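Local coordinates for pollen-specific leucine-rich repeat extensin-like protein 1 (PDB 6TME) that probably binds small secreted signalling peptides through its leucine-rich repeat domain and links them to the cell wall of growing pollen tubes, at residues V118-V123 with M142-V147. Numbering follows the deposited sequence.
Sequences VALFHV and MYEFDV. With SO4 (sulfate ion), chain I.
The His122 imidazole meets the Glu144 carboxylate at its edge: NE2 donates to Glu144 OE1 over 2.6 Å, with the oxygen in the ring plane and the two planes turned 37° apart. One ring face carries the CD2 methyl of Leu120, 3.5 Å above its centre, and an aromatic side chain of another protein's chain stacks on the ring as well. NE2 reaches OE1 on its anti side but well out of the carboxylate plane, and the bond is bent. Glu144 CG sits between backbone N and carbonyl carbon (chi1 43°), and the extended chain runs alongside Leu120, whose CD1 lies 3.7 Å from Glu144 CD. On the opposite sheet face, Phe121 and Phe145 are nearly parallel (14°), but displaced so far that little of one ring covers the other; Phe121 CD2 approaches Phe145 CE1 to 3.4 Å. Val147 CG1 borders the Phe121 edge. At the Tyr143 edge lies a sulfate, probably from the crystallisation liquor, whose O1 accepts from Tyr143 OH at 3.0 Å; Lys167 NZ also bonds it.

These are successive parallel strands of a leucine-rich repeat solenoid: the phenylalanines face the hydrophobic core, while His122, Glu144 and Asp146 face the bound partner protein, whose polar side chain and backbone also hydrogen-bond Glu144. An alanine at Glu144 would probably leave His122 NE2 and those partner groups without their acceptor.

Ala119 O accepts from Tyr143 N and Glu144 N; Phe121 N donates to Glu144 O, Asp146 N to Phe121 O and Val123 N to Asp146 O.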
# COMPACT_ATOMS: atom_id res chain seq x y z
N VAL A 118 -6.29 17.22 -14.78
CA VAL A 118 -6.13 15.79 -14.56
C VAL A 118 -6.40 15.45 -13.10
O VAL A 118 -5.88 16.10 -12.19
CB VAL A 118 -4.74 15.33 -15.00
CG1 VAL A 118 -4.44 13.96 -14.42
CG2 VAL A 118 -4.66 15.27 -16.49
N ALA A 119 -7.26 14.47 -12.88
CA ALA A 119 -7.52 13.93 -11.56
C ALA A 119 -7.13 12.47 -11.45
O ALA A 119 -7.01 11.95 -10.32
CB ALA A 119 -9.01 14.07 -11.20
N LEU A 120 -6.90 11.80 -12.57
CA LEU A 120 -6.55 10.40 -12.58
C LEU A 120 -5.24 10.26 -13.34
O LEU A 120 -5.13 10.71 -14.48
CB LEU A 120 -7.66 9.58 -13.22
CG LEU A 120 -7.55 8.07 -13.33
CD1 LEU A 120 -8.98 7.59 -13.30
CD2 LEU A 120 -6.85 7.64 -14.65
N PHE A 121 -4.25 9.64 -12.70
CA PHE A 121 -2.95 9.44 -13.33
C PHE A 121 -2.47 8.02 -13.01
O PHE A 121 -2.01 7.75 -11.88
CB PHE A 121 -1.98 10.52 -12.86
CG PHE A 121 -0.69 10.54 -13.61
CD1 PHE A 121 -0.56 11.25 -14.80
CD2 PHE A 121 0.41 9.85 -13.13
CE1 PHE A 121 0.64 11.28 -15.50
CE2 PHE A 121 1.62 9.89 -13.81
CZ PHE A 121 1.73 10.59 -15.01
N HIS A 122 -2.61 7.11 -13.97
CA HIS A 122 -2.22 5.71 -13.82
C HIS A 122 -1.08 5.41 -14.78
O HIS A 122 -1.29 5.40 -15.99
CB HIS A 122 -3.40 4.77 -14.09
CG HIS A 122 -4.58 4.98 -13.19
ND1 HIS A 122 -5.81 4.40 -13.43
CD2 HIS A 122 -4.73 5.70 -12.05
CE1 HIS A 122 -6.67 4.77 -12.49
NE2 HIS A 122 -6.04 5.56 -11.64
N VAL A 123 0.12 5.15 -14.25
CA VAL A 123 1.24 4.72 -15.10
C VAL A 123 1.93 3.50 -14.50
O VAL A 123 3.15 3.35 -14.62
CB VAL A 123 2.25 5.86 -15.38
CG1 VAL A 123 1.59 6.96 -16.30
CG2 VAL A 123 2.77 6.49 -14.11
N MET A 142 -5.85 16.41 -8.57
CA MET A 142 -5.30 15.07 -8.38
C MET A 142 -6.00 14.35 -7.24
O MET A 142 -6.12 14.87 -6.12
CB MET A 142 -3.80 15.12 -8.12
CG MET A 142 -3.16 13.77 -8.23
SD MET A 142 -3.47 13.08 -9.87
CE MET A 142 -2.17 13.93 -10.79
N TYR A 143 -6.49 13.17 -7.55
CA TYR A 143 -7.30 12.31 -6.69
C TYR A 143 -6.69 10.92 -6.53
O TYR A 143 -6.66 10.40 -5.41
CB TYR A 143 -8.71 12.22 -7.29
CG TYR A 143 -9.76 11.41 -6.55
CD1 TYR A 143 -10.63 12.02 -5.64
CD2 TYR A 143 -9.95 10.07 -6.83
CE1 TYR A 143 -11.61 11.30 -5.00
CE2 TYR A 143 -10.92 9.34 -6.20
CZ TYR A 143 -11.76 9.95 -5.28
OH TYR A 143 -12.74 9.21 -4.67
N GLU A 144 -6.18 10.34 -7.62
CA GLU A 144 -5.56 9.02 -7.62
C GLU A 144 -4.31 9.07 -8.48
O GLU A 144 -4.37 9.28 -9.69
CB GLU A 144 -6.50 7.91 -8.14
CG GLU A 144 -7.33 8.23 -9.36
CD GLU A 144 -8.38 7.16 -9.67
OE1 GLU A 144 -8.02 6.03 -10.08
OE2 GLU A 144 -9.58 7.45 -9.47
N PHE A 145 -3.17 8.81 -7.84
CA PHE A 145 -1.86 8.94 -8.43
C PHE A 145 -1.17 7.60 -8.25
O PHE A 145 -0.91 7.18 -7.12
CB PHE A 145 -1.06 10.05 -7.75
CG PHE A 145 0.13 10.50 -8.50
CD1 PHE A 145 -0.01 11.31 -9.64
CD2 PHE A 145 1.41 10.16 -8.06
CE1 PHE A 145 1.11 11.75 -10.34
CE2 PHE A 145 2.54 10.58 -8.76
CZ PHE A 145 2.40 11.37 -9.90
N ASP A 146 -0.89 6.92 -9.35
CA ASP A 146 -0.35 5.57 -9.30
C ASP A 146 0.88 5.57 -10.19
O ASP A 146 0.76 5.52 -11.42
CB ASP A 146 -1.38 4.54 -9.75
CG ASP A 146 -0.85 3.09 -9.70
OD1 ASP A 146 0.26 2.86 -9.15
OD2 ASP A 146 -1.54 2.20 -10.24
N VAL A 147 2.05 5.67 -9.56
CA VAL A 147 3.32 5.50 -10.26
C VAL A 147 3.99 4.18 -9.87
O VAL A 147 5.20 4.03 -10.01
CB VAL A 147 4.24 6.71 -10.04
CG1 VAL A 147 3.63 7.98 -10.74
CG2 VAL A 147 4.48 6.97 -8.55
S SO4 I . -14.89 10.58 -2.29
O1 SO4 I . -14.65 9.14 -2.32
O2 SO4 I . -15.01 11.10 -3.66
O3 SO4 I . -16.12 10.86 -1.56
O4 SO4 I . -13.77 11.23 -1.62